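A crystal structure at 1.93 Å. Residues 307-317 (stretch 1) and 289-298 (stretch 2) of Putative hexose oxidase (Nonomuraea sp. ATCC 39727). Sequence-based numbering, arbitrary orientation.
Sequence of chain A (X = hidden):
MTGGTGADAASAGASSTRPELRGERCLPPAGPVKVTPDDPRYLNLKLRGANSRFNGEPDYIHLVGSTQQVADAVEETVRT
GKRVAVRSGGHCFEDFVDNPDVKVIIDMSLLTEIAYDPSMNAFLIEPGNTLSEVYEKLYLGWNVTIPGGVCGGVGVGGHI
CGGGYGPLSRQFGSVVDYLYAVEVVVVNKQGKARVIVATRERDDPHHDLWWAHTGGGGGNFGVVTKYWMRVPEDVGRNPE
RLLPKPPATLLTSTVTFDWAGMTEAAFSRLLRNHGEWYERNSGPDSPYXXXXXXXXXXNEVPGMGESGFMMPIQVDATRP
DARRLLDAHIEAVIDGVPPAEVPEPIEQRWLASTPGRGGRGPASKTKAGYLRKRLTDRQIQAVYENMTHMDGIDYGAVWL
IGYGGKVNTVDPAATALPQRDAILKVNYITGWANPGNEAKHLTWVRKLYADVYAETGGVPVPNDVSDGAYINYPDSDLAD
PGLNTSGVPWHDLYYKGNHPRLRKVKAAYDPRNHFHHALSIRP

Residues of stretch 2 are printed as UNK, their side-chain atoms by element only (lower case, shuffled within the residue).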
ATOM      1  N   SER A 307       6.676 -13.207 -14.129  1.00 34.21           N
ATOM      2  CA  SER A 307       7.074 -14.512 -13.662  1.00 29.87           C
ATOM      3  C   SER A 307       8.489 -14.783 -14.068  1.00 28.32           C
ATOM      4  O   SER A 307       9.108 -13.977 -14.738  1.00 30.21           O
ATOM      5  CB  SER A 307       6.105 -15.576 -14.206  1.00 34.87           C
ATOM      6  OG  SER A 307       6.392 -15.940 -15.549  1.00 38.74           O
ATOM      7  N   GLY A 308       9.023 -15.903 -13.640  1.00 26.44           N
ATOM      8  CA  GLY A 308      10.368 -16.293 -14.003  1.00 26.91           C
ATOM      9  C   GLY A 308      11.416 -15.893 -13.003  1.00 25.08           C
ATOM     10  O   GLY A 308      11.117 -15.518 -11.848  1.00 22.85           O
ATOM     11  N   PHE A 309      12.646 -16.066 -13.453  1.00 21.15           N
ATOM     12  CA  PHE A 309      13.845 -15.967 -12.683  1.00 20.67           C
ATOM     13  C   PHE A 309      14.604 -14.806 -13.282  1.00 21.72           C
ATOM     14  O   PHE A 309      15.197 -14.934 -14.356  1.00 17.83           O
ATOM     15  CB  PHE A 309      14.611 -17.287 -12.816  1.00 21.20           C
ATOM     16  CG  PHE A 309      15.676 -17.520 -11.763  1.00 22.26           C
ATOM     17  CD1 PHE A 309      16.183 -16.482 -10.915  1.00 19.92           C
ATOM     18  CD2 PHE A 309      16.235 -18.767 -11.636  1.00 22.76           C
ATOM     19  CE1 PHE A 309      17.173 -16.728 -10.048  1.00 18.51           C
ATOM     20  CE2 PHE A 309      17.184 -19.034 -10.671  1.00 21.28           C
ATOM     21  CZ  PHE A 309      17.664 -18.011  -9.860  1.00 21.39           C
ATOM     22  N   MET A 310      14.518 -13.614 -12.638  1.00 19.56           N
ATOM     23  CA  MET A 310      15.033 -12.408 -13.213  1.00 20.76           C
ATOM     24  C   MET A 310      15.304 -11.338 -12.147  1.00 19.29           C
ATOM     25  O   MET A 310      14.855 -11.471 -11.031  1.00 17.24           O
ATOM     26  CB  MET A 310      14.047 -11.889 -14.216  1.00 23.99           C
ATOM     27  CG  MET A 310      12.675 -11.691 -13.660  1.00 30.05           C
ATOM     28  SD  MET A 310      11.764 -10.720 -14.852  1.00 36.49           S
ATOM     29  CE  MET A 310      10.196 -11.012 -14.091  1.00 36.76           C
ATOM     30  N   MET A 311      15.994 -10.281 -12.532  1.00 18.86           N
ATOM     31  CA  MET A 311      16.421  -9.230 -11.603  1.00 18.31           C
ATOM     32  C   MET A 311      16.312  -7.917 -12.306  1.00 16.09           C
ATOM     33  O   MET A 311      17.252  -7.475 -12.979  1.00 16.72           O
ATOM     34  CB  MET A 311      17.811  -9.496 -11.044  1.00 19.97           C
ATOM     35  CG  MET A 311      18.245  -8.492 -10.016  1.00 21.60           C
ATOM     36  SD  MET A 311      19.878  -8.770  -9.297  1.00 25.56           S
ATOM     37  CE  MET A 311      20.893  -8.062 -10.596  1.00 27.77           C
ATOM     38  N   PRO A 312      15.148  -7.289 -12.211  1.00 17.17           N
ATOM     39  CA  PRO A 312      15.099  -5.916 -12.721  1.00 17.41           C
ATOM     40  C   PRO A 312      15.969  -4.990 -11.858  1.00 16.66           C
ATOM     41  O   PRO A 312      16.071  -5.180 -10.594  1.00 14.90           O
ATOM     42  CB  PRO A 312      13.589  -5.530 -12.618  1.00 19.61           C
ATOM     43  CG  PRO A 312      12.910  -6.829 -12.353  1.00 21.08           C
ATOM     44  CD  PRO A 312      13.852  -7.794 -11.765  1.00 18.97           C
ATOM     45  N   ILE A 313      16.561  -4.007 -12.495  1.00 15.17           N
ATOM     46  CA  ILE A 313      17.382  -3.015 -11.839  1.00 16.63           C
ATOM     47  C   ILE A 313      17.037  -1.638 -12.394  1.00 16.59           C
ATOM     48  O   ILE A 313      16.817  -1.464 -13.620  1.00 17.76           O
ATOM     49  CB  ILE A 313      18.872  -3.260 -12.121  1.00 18.37           C
ATOM     50  CG1 ILE A 313      19.208  -4.723 -11.909  1.00 21.35           C
ATOM     51  CG2 ILE A 313      19.777  -2.324 -11.338  1.00 17.94           C
ATOM     52  CD1 ILE A 313      20.512  -5.086 -12.586  1.00 21.27           C
ATOM     53  N   GLN A 314      17.081  -0.634 -11.534  1.00 14.85           N
ATOM     54  CA  GLN A 314      17.057   0.727 -12.016  1.00 15.86           C
ATOM     55  C   GLN A 314      17.953   1.611 -11.257  1.00 15.81           C
ATOM     56  O   GLN A 314      18.158   1.426 -10.031  1.00 14.07           O
ATOM     57  CB  GLN A 314      15.616   1.234 -11.979  1.00 18.90           C
ATOM     58  CG  GLN A 314      15.006   1.250 -10.641  1.00 22.58           C
ATOM     59  CD  GLN A 314      13.534   1.808 -10.637  1.00 26.51           C
ATOM     60  OE1 GLN A 314      13.263   2.845 -10.068  1.00 25.28           O
ATOM     61  NE2 GLN A 314      12.663   1.118 -11.262  1.00 29.20           N
ATOM     62  N   VAL A 315      18.479   2.615 -11.924  1.00 14.65           N
ATOM     63  CA  VAL A 315      19.323   3.595 -11.275  1.00 15.87           C
ATOM     64  C   VAL A 315      18.930   4.967 -11.742  1.00 17.83           C
ATOM     65  O   VAL A 315      18.603   5.151 -12.915  1.00 16.78           O
ATOM     66  CB  VAL A 315      20.801   3.357 -11.668  1.00 17.81           C
ATOM     67  CG1 VAL A 315      21.770   4.248 -10.914  1.00 17.43           C
ATOM     68  CG2 VAL A 315      21.127   1.923 -11.347  1.00 22.65           C
ATOM     69  N   ASP A 316      18.927   5.909 -10.808  1.00 17.68           N
ATOM     70  CA  ASP A 316      18.801   7.330 -11.098  1.00 18.73           C
ATOM     71  C   ASP A 316      19.885   7.722 -12.088  1.00 18.71           C
ATOM     72  O   ASP A 316      21.068   7.670 -11.758  1.00 18.56           O
ATOM     73  CB  ASP A 316      18.977   8.106  -9.784  1.00 19.06           C
ATOM     74  CG  ASP A 316      18.853   9.609  -9.950  1.00 20.71           C
ATOM     75  OD1 ASP A 316      18.781  10.130 -11.094  1.00 20.44           O
ATOM     76  OD2 ASP A 316      18.705  10.238  -8.903  1.00 25.65           O
ATOM     77  N   ALA A 317      19.470   8.102 -13.280  1.00 19.52           N
ATOM     78  CA  ALA A 317      20.325   8.497 -14.365  1.00 22.66           C
ATOM     79  C   ALA A 317      20.804   9.959 -14.374  1.00 25.78           C
ATOM     80  O   ALA A 317      21.436  10.356 -15.319  1.00 25.54           O
ATOM     81  CB  ALA A 317      19.646   8.168 -15.676  1.00 23.33           C
ATOM     82  N   UNK A 289      22.591   4.471  -3.068  1.00 14.78           N
ATOM     83  CA  UNK A 289      21.259   4.870  -2.645  1.00 15.24           C
ATOM     84  C   UNK A 289      20.348   5.183  -3.861  1.00 17.12           C
ATOM     85  O   UNK A 289      19.126   5.037  -3.767  1.00 14.67           O
ATOM     86  o   UNK A 289      21.915   7.156  -2.322  1.00 17.31           O
ATOM     87  c   UNK A 289      21.222   6.079  -1.714  1.00 15.87           C
ATOM     88  c   UNK A 289      21.827   5.756  -0.381  1.00 16.61           C
ATOM     89  N   UNK A 290      20.956   5.583  -4.985  1.00 16.62           N
ATOM     90  CA  UNK A 290      20.247   5.809  -6.269  1.00 17.68           C
ATOM     91  C   UNK A 290      19.950   4.554  -7.137  1.00 15.95           C
ATOM     92  O   UNK A 290      19.350   4.676  -8.226  1.00 15.22           O
ATOM     93  N   UNK A 291      20.247   3.371  -6.603  1.00 14.38           N
ATOM     94  CA  UNK A 291      20.003   2.094  -7.286  1.00 13.75           C
ATOM     95  C   UNK A 291      19.044   1.239  -6.487  1.00 14.27           C
ATOM     96  O   UNK A 291      19.066   1.179  -5.216  1.00 14.83           O
ATOM     97  c   UNK A 291      22.599  -0.358  -8.913  1.00 15.56           C
ATOM     98  c   UNK A 291      21.310  -0.038  -8.139  1.00 15.98           C
ATOM     99  c   UNK A 291      21.341   1.316  -7.417  1.00 14.43           C
ATOM    100  c   UNK A 291      20.973  -1.207  -7.206  1.00 17.18           C
ATOM    101  N   UNK A 292      18.233   0.544  -7.216  1.00 14.10           N
ATOM    102  CA  UNK A 292      17.362  -0.449  -6.669  1.00 14.35           C
ATOM    103  C   UNK A 292      17.216  -1.623  -7.613  1.00 14.46           C
ATOM    104  O   UNK A 292      17.238  -1.496  -8.826  1.00 14.54           O
ATOM    105  c   UNK A 292      14.690  -1.180  -4.627  1.00 16.49           C
ATOM    106  c   UNK A 292      15.956   0.172  -6.469  1.00 14.25           C
ATOM    107  c   UNK A 292      14.935  -0.822  -5.936  1.00 15.92           C
ATOM    108  c   UNK A 292      11.952  -3.212  -7.634  1.00 19.57           C
ATOM    109  c   UNK A 292      12.719  -2.455  -8.539  1.00 19.94           C
ATOM    110  c   UNK A 292      12.211  -3.181  -6.274  1.00 20.27           C
ATOM    111  n   UNK A 292      13.686  -2.085  -4.561  1.00 18.62           N
ATOM    112  c   UNK A 292      13.698  -1.557  -8.081  1.00 17.79           C
ATOM    113  c   UNK A 292      13.201  -2.306  -5.825  1.00 18.10           C
ATOM    114  c   UNK A 292      13.978  -1.516  -6.719  1.00 17.29           C
ATOM    115  N   UNK A 293      17.069  -2.779  -7.022  1.00 14.49           N
ATOM    116  CA  UNK A 293      16.823  -3.997  -7.782  1.00 16.08           C
ATOM    117  C   UNK A 293      16.014  -4.950  -7.000  1.00 15.73           C
ATOM    118  O   UNK A 293      15.896  -4.846  -5.773  1.00 16.19           O
ATOM    119  o   UNK A 293      18.857  -5.119  -7.052  1.00 17.40           O
ATOM    120  c   UNK A 293      18.170  -4.633  -8.187  1.00 17.01           C
ATOM    121  N   UNK A 294      15.412  -5.881  -7.705  1.00 16.52           N
ATOM    122  CA  UNK A 294      14.891  -7.018  -7.003  1.00 18.02           C
ATOM    123  C   UNK A 294      15.121  -8.340  -7.677  1.00 18.21           C
ATOM    124  O   UNK A 294      14.899  -8.443  -8.871  1.00 17.10           O
ATOM    125  n   UNK A 294      10.037  -7.217  -7.995  1.00 28.65           N
ATOM    126  o   UNK A 294      10.697  -6.326  -6.123  1.00 25.93           O
ATOM    127  c   UNK A 294      10.959  -6.762  -7.212  1.00 29.06           C
ATOM    128  c   UNK A 294      12.424  -6.815  -7.765  1.00 23.10           C
ATOM    129  c   UNK A 294      13.394  -6.842  -6.682  1.00 20.86           C
ATOM    130  N   UNK A 295      15.545  -9.300  -6.896  1.00 17.70           N
ATOM    131  CA  UNK A 295      15.850 -10.621  -7.381  1.00 18.06           C
ATOM    132  C   UNK A 295      14.646 -11.490  -7.256  1.00 17.05           C
ATOM    133  O   UNK A 295      14.228 -11.812  -6.190  1.00 17.50           O
ATOM    134  c   UNK A 295      17.870 -12.726  -8.628  1.00 20.51           C
ATOM    135  c   UNK A 295      18.725 -13.081  -6.313  1.00 19.91           C
ATOM    136  c   UNK A 295      17.568 -12.605  -7.122  1.00 18.92           C
ATOM    137  c   UNK A 295      17.114 -11.169  -6.712  1.00 17.40           C
ATOM    138  N   UNK A 296      14.082 -11.884  -8.392  1.00 16.66           N
ATOM    139  CA  UNK A 296      12.835 -12.592  -8.422  1.00 16.70           C
ATOM    140  C   UNK A 296      13.143 -14.039  -8.817  1.00 17.94           C
ATOM    141  O   UNK A 296      13.599 -14.266  -9.928  1.00 19.85           O
ATOM    142  s   UNK A 296      10.963  -9.523 -10.462  1.00 22.26           S
ATOM    143  c   UNK A 296       9.303 -10.105 -10.336  1.00 21.11           C
ATOM    144  c   UNK A 296      11.914 -11.945  -9.380  1.00 16.91           C
ATOM    145  c   UNK A 296      11.589 -10.442  -9.039  1.00 20.65           C
ATOM    146  N   UNK A 297      12.967 -14.949  -7.876  1.00 17.10           N
ATOM    147  CA  UNK A 297      13.347 -16.329  -8.012  1.00 17.29           C
ATOM    148  C   UNK A 297      12.015 -17.063  -8.123  1.00 17.15           C
ATOM    149  O   UNK A 297      11.484 -17.585  -7.145  1.00 15.78           O
ATOM    150  c   UNK A 297      14.182 -16.837  -6.863  1.00 17.65           C
ATOM    151  c   UNK A 297      14.669 -18.259  -7.140  1.00 19.50           C
ATOM    152  c   UNK A 297      15.974 -16.207  -5.228  1.00 18.74           C
ATOM    153  c   UNK A 297      15.367 -15.927  -6.561  1.00 17.91           C
ATOM    154  N   UNK A 298      11.516 -17.124  -9.354  1.00 17.29           N
ATOM    155  CA  UNK A 298      10.202 -17.647  -9.648  1.00 18.40           C
ATOM    156  C   UNK A 298      10.237 -18.713 -10.735  1.00 22.53           C
ATOM    157  O   UNK A 298      11.219 -18.815 -11.471  1.00 19.06           O
TER

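Position 289 carries three side-chain atoms, one carbon bearing an oxygen and a second carbon. That branching at the first carbon defines Thr289; it makes no contact with stretch 1. Position 290 has no side-chain atoms and is therefore Gly290. Its O accepts a hydrogen bond from Asp316 N (2.9 Å, 165°) and lies 3.2 Å from Val315 CA. An ideal CB would have room here, so the packing against stretch 1 does not itself demand glycine.

Position 291 shows four carbons forked at the second, which gives Leu291. Its CD1 packs 3.6 Å from Val315 CG2 and 4.2 Å from Ile313 CG2, on the sheet face that these residues share. At 292, one carbon leads to fused five- and six-membered rings holding eight carbons and one nitrogen, an indole: Trp292. Gln314 CG approaches the ring edge, 4.0 Å from CE3, while the two backbones exchange hydrogen bonds, Trp292 N to Gln314 O (3.0 Å) and Gln314 N to Trp292 O (2.8 Å).

Position 293 has one carbon and one oxygen, hence Ser293. Its CB lies 3.9 Å from Ile313 CG1; its OG is hydrogen-bonded elsewhere in the structure. Three carbons, the third carrying one oxygen and one nitrogen, identify 294 as Gln294. CA-to-CB points away from stretch 1, but the backbone N donates to Pro312 O (3.0 Å, 151°). The ring nitrogen of Pro312 has no hydrogen to return a bond.

Position 295 again has four carbons forked at the second: Leu295, whose CD1 is 4.0 Å from Met311 CB and near the edge of the Phe309 ring. At 296 the unbranched order of two carbons, sulfur and carbon is decisive for Met296. Its SD sits 3.6 Å from Pro312 CD, and its CE 4.0 Å from Met310 CE.

Four carbons forked at the first, with one arm two carbons long, make 297 Ile297. Its CG2 lies over the Phe309 ring, 4.2 Å from the centroid and 18° off the normal. Position 298 lacks a side chain: Gly298. An ideal CB would clash with Gly308 O at 2.8 Å; the hydrogen bond from Gly298 N to that oxygen (3.0 Å, 120°) is weak.

The contact works as an antiparallel strand pair, with axes at 168° and a closest approach of 4.8 Å. Backbone hydrogen bonds set the register, and side chains add packing: Leu291 and Ile297 join Ile313, Val315 and Phe309 on one face, while Met296 meets Met310 on the other. Together they bury 843 Å², summed over both stretches.

Stretch 2 (289-298) TGLWSQLMIG
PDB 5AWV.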